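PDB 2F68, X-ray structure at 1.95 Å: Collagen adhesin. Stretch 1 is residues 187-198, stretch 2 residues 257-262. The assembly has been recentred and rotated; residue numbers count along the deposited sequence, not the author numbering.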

ATOM      1  N   LYS A 187      -9.451  -2.732  22.504  1.00 20.46           N
ATOM      2  CA  LYS A 187     -10.559  -3.420  21.841  1.00 21.42           C
ATOM      3  C   LYS A 187     -10.658  -3.006  20.373  1.00 20.81           C
ATOM      4  O   LYS A 187     -11.216  -1.955  20.048  1.00 21.90           O
ATOM      5  CB  LYS A 187     -11.882  -3.164  22.572  1.00 21.53           C
ATOM      6  CG  LYS A 187     -11.997  -3.860  23.920  1.00 22.87           C
ATOM      7  CD  LYS A 187     -13.381  -3.679  24.521  1.00 24.25           C
ATOM      8  CE  LYS A 187     -13.486  -4.351  25.879  1.00 25.66           C
ATOM      9  NZ  LYS A 187     -14.834  -4.172  26.485  1.00 27.60           N
ATOM     10  N   ASP A 188     -10.110  -3.845  19.496  1.00 20.79           N
ATOM     11  CA  ASP A 188     -10.054  -3.562  18.064  1.00 20.86           C
ATOM     12  C   ASP A 188     -11.218  -4.204  17.311  1.00 20.12           C
ATOM     13  O   ASP A 188     -11.612  -5.335  17.603  1.00 19.84           O
ATOM     14  CB  ASP A 188      -8.714  -4.032  17.484  1.00 21.27           C
ATOM     15  CG  ASP A 188      -8.487  -3.555  16.060  1.00 24.34           C
ATOM     16  OD1 ASP A 188      -9.085  -4.133  15.127  1.00 18.82           O
ATOM     17  OD2 ASP A 188      -7.691  -2.612  15.872  1.00 25.87           O
ATOM     18  N   GLN A 189     -11.762  -3.464  16.347  1.00 20.43           N
ATOM     19  CA  GLN A 189     -12.837  -3.950  15.482  1.00 21.05           C
ATOM     20  C   GLN A 189     -12.497  -3.668  14.020  1.00 20.62           C
ATOM     21  O   GLN A 189     -12.309  -2.512  13.632  1.00 21.05           O
ATOM     22  CB  GLN A 189     -14.180  -3.296  15.837  1.00 21.63           C
ATOM     23  CG  GLN A 189     -14.647  -3.489  17.279  1.00 21.31           C
ATOM     24  CD  GLN A 189     -14.110  -2.429  18.228  1.00 18.60           C
ATOM     25  OE1 GLN A 189     -13.930  -1.270  17.852  1.00 20.23           O
ATOM     26  NE2 GLN A 189     -13.860  -2.824  19.471  1.00 18.61           N
ATOM     27  N   ILE A 190     -12.413  -4.728  13.221  1.00 21.84           N
ATOM     28  CA  ILE A 190     -12.123  -4.602  11.794  1.00 22.38           C
ATOM     29  C   ILE A 190     -13.434  -4.541  11.011  1.00 24.07           C
ATOM     30  O   ILE A 190     -14.268  -5.444  11.109  1.00 24.73           O
ATOM     31  CB  ILE A 190     -11.226  -5.758  11.277  1.00 22.01           C
ATOM     32  CG1 ILE A 190     -10.038  -5.983  12.221  1.00 21.82           C
ATOM     33  CG2 ILE A 190     -10.740  -5.468   9.859  1.00 21.19           C
ATOM     34  CD1 ILE A 190      -9.432  -7.374  12.148  1.00 22.73           C
ATOM     35  N   GLN A 191     -13.605  -3.468  10.241  1.00 24.38           N
ATOM     36  CA  GLN A 191     -14.854  -3.210   9.520  1.00 25.95           C
ATOM     37  C   GLN A 191     -15.011  -4.088   8.274  1.00 25.73           C
ATOM     38  O   GLN A 191     -14.110  -4.853   7.923  1.00 23.51           O
ATOM     39  CB  GLN A 191     -14.979  -1.722   9.160  1.00 25.21           C
ATOM     40  CG  GLN A 191     -14.862  -0.760  10.348  1.00 25.96           C
ATOM     41  CD  GLN A 191     -15.900  -1.008  11.434  1.00 28.19           C
ATOM     42  OE1 GLN A 191     -15.556  -1.220  12.598  1.00 25.60           O
ATOM     43  NE2 GLN A 191     -17.175  -0.986  11.058  1.00 23.93           N
ATOM     44  N   GLY A 192     -16.164  -3.967   7.617  1.00 27.44           N
ATOM     45  CA  GLY A 192     -16.505  -4.787   6.453  1.00 28.62           C
ATOM     46  C   GLY A 192     -15.664  -4.527   5.216  1.00 29.11           C
ATOM     47  O   GLY A 192     -15.019  -3.484   5.095  1.00 28.82           O
ATOM     48  N   GLY A 193     -15.683  -5.490   4.296  1.00 28.99           N
ATOM     49  CA  GLY A 193     -14.914  -5.407   3.055  1.00 28.88           C
ATOM     50  C   GLY A 193     -13.554  -6.077   3.142  1.00 28.45           C
ATOM     51  O   GLY A 193     -12.798  -6.086   2.168  1.00 29.61           O
ATOM     52  N   GLN A 194     -13.251  -6.641   4.309  1.00 26.41           N
ATOM     53  CA  GLN A 194     -11.966  -7.295   4.562  1.00 24.41           C
ATOM     54  C   GLN A 194     -12.084  -8.404   5.608  1.00 25.18           C
ATOM     55  O   GLN A 194     -12.925  -8.334   6.508  1.00 26.16           O
ATOM     56  CB  GLN A 194     -10.906  -6.265   4.979  1.00 23.62           C
ATOM     57  CG  GLN A 194     -11.295  -5.399   6.179  1.00 22.14           C
ATOM     58  CD  GLN A 194     -10.442  -4.147   6.326  1.00 24.49           C
ATOM     59  OE1 GLN A 194     -10.946  -3.084   6.686  1.00 25.43           O
ATOM     60  NE2 GLN A 194      -9.148  -4.268   6.049  1.00 17.27           N
ATOM     61  N   GLN A 195     -11.238  -9.424   5.478  1.00 24.83           N
ATOM     62  CA  GLN A 195     -11.215 -10.549   6.412  1.00 26.66           C
ATOM     63  C   GLN A 195      -9.824 -10.735   7.016  1.00 26.18           C
ATOM     64  O   GLN A 195      -8.826 -10.796   6.293  1.00 26.48           O
ATOM     65  CB  GLN A 195     -11.691 -11.835   5.723  1.00 26.15           C
ATOM     66  CG  GLN A 195     -11.660 -13.097   6.596  1.00 29.90           C
ATOM     67  CD  GLN A 195     -12.533 -12.997   7.840  1.00 31.64           C
ATOM     68  OE1 GLN A 195     -13.672 -12.531   7.782  1.00 30.99           O
ATOM     69  NE2 GLN A 195     -12.000 -13.443   8.971  1.00 28.90           N
ATOM     70  N   LEU A 196      -9.777 -10.828   8.342  1.00 27.41           N
ATOM     71  CA  LEU A 196      -8.527 -10.968   9.089  1.00 27.56           C
ATOM     72  C   LEU A 196      -7.840 -12.310   8.842  1.00 29.08           C
ATOM     73  O   LEU A 196      -8.468 -13.369   8.927  1.00 28.40           O
ATOM     74  CB  LEU A 196      -8.787 -10.764  10.590  1.00 27.64           C
ATOM     75  CG  LEU A 196      -7.752 -11.183  11.642  1.00 27.05           C
ATOM     76  CD1 LEU A 196      -6.460 -10.380  11.537  1.00 26.12           C
ATOM     77  CD2 LEU A 196      -8.346 -11.048  13.032  1.00 27.72           C
ATOM     78  N   ASP A 197      -6.547 -12.247   8.533  1.00 29.94           N
ATOM     79  CA  ASP A 197      -5.710 -13.435   8.424  1.00 30.89           C
ATOM     80  C   ASP A 197      -4.968 -13.620   9.747  1.00 30.62           C
ATOM     81  O   ASP A 197      -4.088 -12.827  10.095  1.00 30.89           O
ATOM     82  CB  ASP A 197      -4.728 -13.301   7.253  1.00 31.32           C
ATOM     83  CG  ASP A 197      -4.171 -14.643   6.787  1.00 33.42           C
ATOM     84  OD1 ASP A 197      -4.253 -15.640   7.536  1.00 34.01           O
ATOM     85  OD2 ASP A 197      -3.642 -14.695   5.657  1.00 34.67           O
ATOM     86  N   LEU A 198      -5.344 -14.668  10.477  1.00 30.74           N
ATOM     87  CA  LEU A 198      -4.815 -14.935  11.817  1.00 31.49           C
ATOM     88  C   LEU A 198      -3.337 -15.334  11.812  1.00 30.87           C
ATOM     89  O   LEU A 198      -2.606 -15.042  12.763  1.00 29.26           O
ATOM     90  CB  LEU A 198      -5.659 -16.014  12.513  1.00 32.92           C
ATOM     91  CG  LEU A 198      -5.381 -16.389  13.974  1.00 32.29           C
ATOM     92  CD1 LEU A 198      -5.604 -15.210  14.914  1.00 35.88           C
ATOM     93  CD2 LEU A 198      -6.238 -17.574  14.392  1.00 33.27           C
TER
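Stretch 2 (257-262) NYKTKI

How does stretch 2 run relative to stretch 1? All six of its residues, 257 to 262, are extended as one β-strand, and it pairs with the short strand 194-196 of stretch 1. The two run antiparallel, with an angle of 141° between their N-to-C directions and axes that approach to 4.3 Å. The earlier strand of stretch 1, 187-190, is not its direct neighbour: those axes come no closer than 11.1 Å and run in nearly the same direction, 21° apart. Between the two strands of stretch 1 lies a turn through G192 and G193. The phi of 94° at G193 is one that by itself calls for glycine, since a CB there would jam against the carbonyl O of G192.

Which backbone atoms hold the strands together? Q195 faces K261 as a hydrogen-bonded antiparallel pair, CA to CA 5.1 Å. Q195 N donates to K261 O at 2.8 Å, and K261 N donates to Q195 O at 2.7 Å, the second bond being more bent than the first. Two residues further along stretch 1, D197 N donates to K259 O at 3.1 Å. The flanking pairs, Q194 with I262 and L196 with T260, are non-hydrogen-bonded and lie closer, with CA atoms 4.5 Å and 4.4 Å apart. Here CA-H...O contacts add to the ladder: Q194 CA lies 3.4 Å from K261 O, and T260 CA lies 3.4 Å from Q195 O.

Where do the apolar side chains meet? Q194, L196, T260 and I262 share one face of the sheet, while Q195 and K261 point to the other, the ends of their side chains leading away from the contact. The CA-to-CB bond of Y258 points toward stretch 1, with chi1 in the p well, and its ring packs against L196 and I190, both of which approach it obliquely: L196 CD1 is 3.6 Å from Y258 CD1, and I190 CD1 is 3.7 Å from Y258 CE1. The buried T260 also uses its methyl, with T260 CG2 4.0 Å from I190 CG2. Thus stretch 2 touches side chains of the 187-190 strand although the two backbones are far apart.

What happens at the polar ends of these side chains? The hydroxyl of Y258 extends past the leucine and isoleucine contacts to D188, where Y258 OH lies 3.0 Å from D188 OD1; both atoms have hydrogen bonds elsewhere in the structure. T260 OG1, on the same face as Q194, likewise finds a hydrogen-bonding partner elsewhere. Together the two stretches bury 484 Å² between them.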

ATOM      1  N   ASN A 257       1.071  -6.152  14.636  1.00 21.07           N
ATOM      2  CA  ASN A 257       0.777  -6.118  13.208  1.00 21.88           C
ATOM      3  C   ASN A 257      -0.275  -7.169  12.849  1.00 21.02           C
ATOM      4  O   ASN A 257      -0.529  -8.082  13.636  1.00 20.28           O
ATOM      5  CB  ASN A 257       2.072  -6.340  12.409  1.00 22.27           C
ATOM      6  CG  ASN A 257       1.865  -6.275  10.901  1.00 28.04           C
ATOM      7  OD1 ASN A 257       2.220  -7.205  10.177  1.00 31.03           O
ATOM      8  ND2 ASN A 257       1.290  -5.176  10.422  1.00 25.87           N
ATOM      9  N   TYR A 258      -0.906  -7.009  11.685  1.00 19.64           N
ATOM     10  CA  TYR A 258      -1.741  -8.051  11.069  1.00 20.48           C
ATOM     11  C   TYR A 258      -2.248  -7.647   9.686  1.00 21.50           C
ATOM     12  O   TYR A 258      -2.490  -6.468   9.421  1.00 21.46           O
ATOM     13  CB  TYR A 258      -2.907  -8.485  11.974  1.00 20.42           C
ATOM     14  CG  TYR A 258      -3.889  -7.394  12.341  1.00 18.85           C
ATOM     15  CD1 TYR A 258      -5.006  -7.138  11.548  1.00 19.06           C
ATOM     16  CD2 TYR A 258      -3.713  -6.635  13.496  1.00 19.51           C
ATOM     17  CE1 TYR A 258      -5.916  -6.144  11.887  1.00 18.22           C
ATOM     18  CE2 TYR A 258      -4.616  -5.638  13.843  1.00 22.21           C
ATOM     19  CZ  TYR A 258      -5.714  -5.399  13.035  1.00 20.61           C
ATOM     20  OH  TYR A 258      -6.611  -4.414  13.377  1.00 22.64           O
ATOM     21  N   LYS A 259      -2.406  -8.641   8.815  1.00 21.06           N
ATOM     22  CA  LYS A 259      -2.876  -8.422   7.449  1.00 22.61           C
ATOM     23  C   LYS A 259      -4.328  -8.858   7.281  1.00 22.55           C
ATOM     24  O   LYS A 259      -4.742  -9.893   7.810  1.00 23.36           O
ATOM     25  CB  LYS A 259      -1.987  -9.163   6.446  1.00 22.85           C
ATOM     26  CG  LYS A 259      -0.556  -8.648   6.367  1.00 28.07           C
ATOM     27  CD  LYS A 259       0.273  -9.472   5.394  1.00 33.55           C
ATOM     28  CE  LYS A 259       1.719  -9.002   5.364  1.00 37.06           C
ATOM     29  NZ  LYS A 259       2.540  -9.797   4.410  1.00 43.36           N
ATOM     30  N   THR A 260      -5.092  -8.058   6.540  1.00 22.78           N
ATOM     31  CA  THR A 260      -6.494  -8.359   6.257  1.00 23.43           C
ATOM     32  C   THR A 260      -6.718  -8.548   4.758  1.00 24.53           C
ATOM     33  O   THR A 260      -6.450  -7.645   3.962  1.00 23.84           O
ATOM     34  CB  THR A 260      -7.442  -7.261   6.791  1.00 22.48           C
ATOM     35  OG1 THR A 260      -6.990  -5.975   6.348  1.00 25.79           O
ATOM     36  CG2 THR A 260      -7.491  -7.282   8.315  1.00 18.26           C
ATOM     37  N   LYS A 261      -7.204  -9.731   4.387  1.00 24.52           N
ATOM     38  CA  LYS A 261      -7.483 -10.068   2.992  1.00 25.38           C
ATOM     39  C   LYS A 261      -8.719  -9.327   2.488  1.00 26.22           C
ATOM     40  O   LYS A 261      -9.787  -9.397   3.101  1.00 26.28           O
ATOM     41  CB  LYS A 261      -7.660 -11.586   2.834  1.00 24.73           C
ATOM     42  CG  LYS A 261      -7.938 -12.068   1.409  1.00 28.58           C
ATOM     43  CD  LYS A 261      -6.677 -12.099   0.554  1.00 31.76           C
ATOM     44  CE  LYS A 261      -6.971 -12.609  -0.847  1.00 35.58           C
ATOM     45  NZ  LYS A 261      -5.740 -12.689  -1.680  1.00 40.14           N
ATOM     46  N   ILE A 262      -8.559  -8.622   1.370  1.00 26.54           N
ATOM     47  CA  ILE A 262      -9.645  -7.850   0.767  1.00 26.32           C
ATOM     48  C   ILE A 262     -10.672  -8.768   0.102  1.00 28.43           C
ATOM     49  O   ILE A 262     -10.335  -9.559  -0.782  1.00 27.20           O
ATOM     50  CB  ILE A 262      -9.106  -6.800  -0.246  1.00 27.72           C
ATOM     51  CG1 ILE A 262      -8.323  -5.706   0.490  1.00 24.02           C
ATOM     52  CG2 ILE A 262     -10.246  -6.193  -1.069  1.00 26.81           C
ATOM     53  CD1 ILE A 262      -7.526  -4.786  -0.416  1.00 25.78           C
TER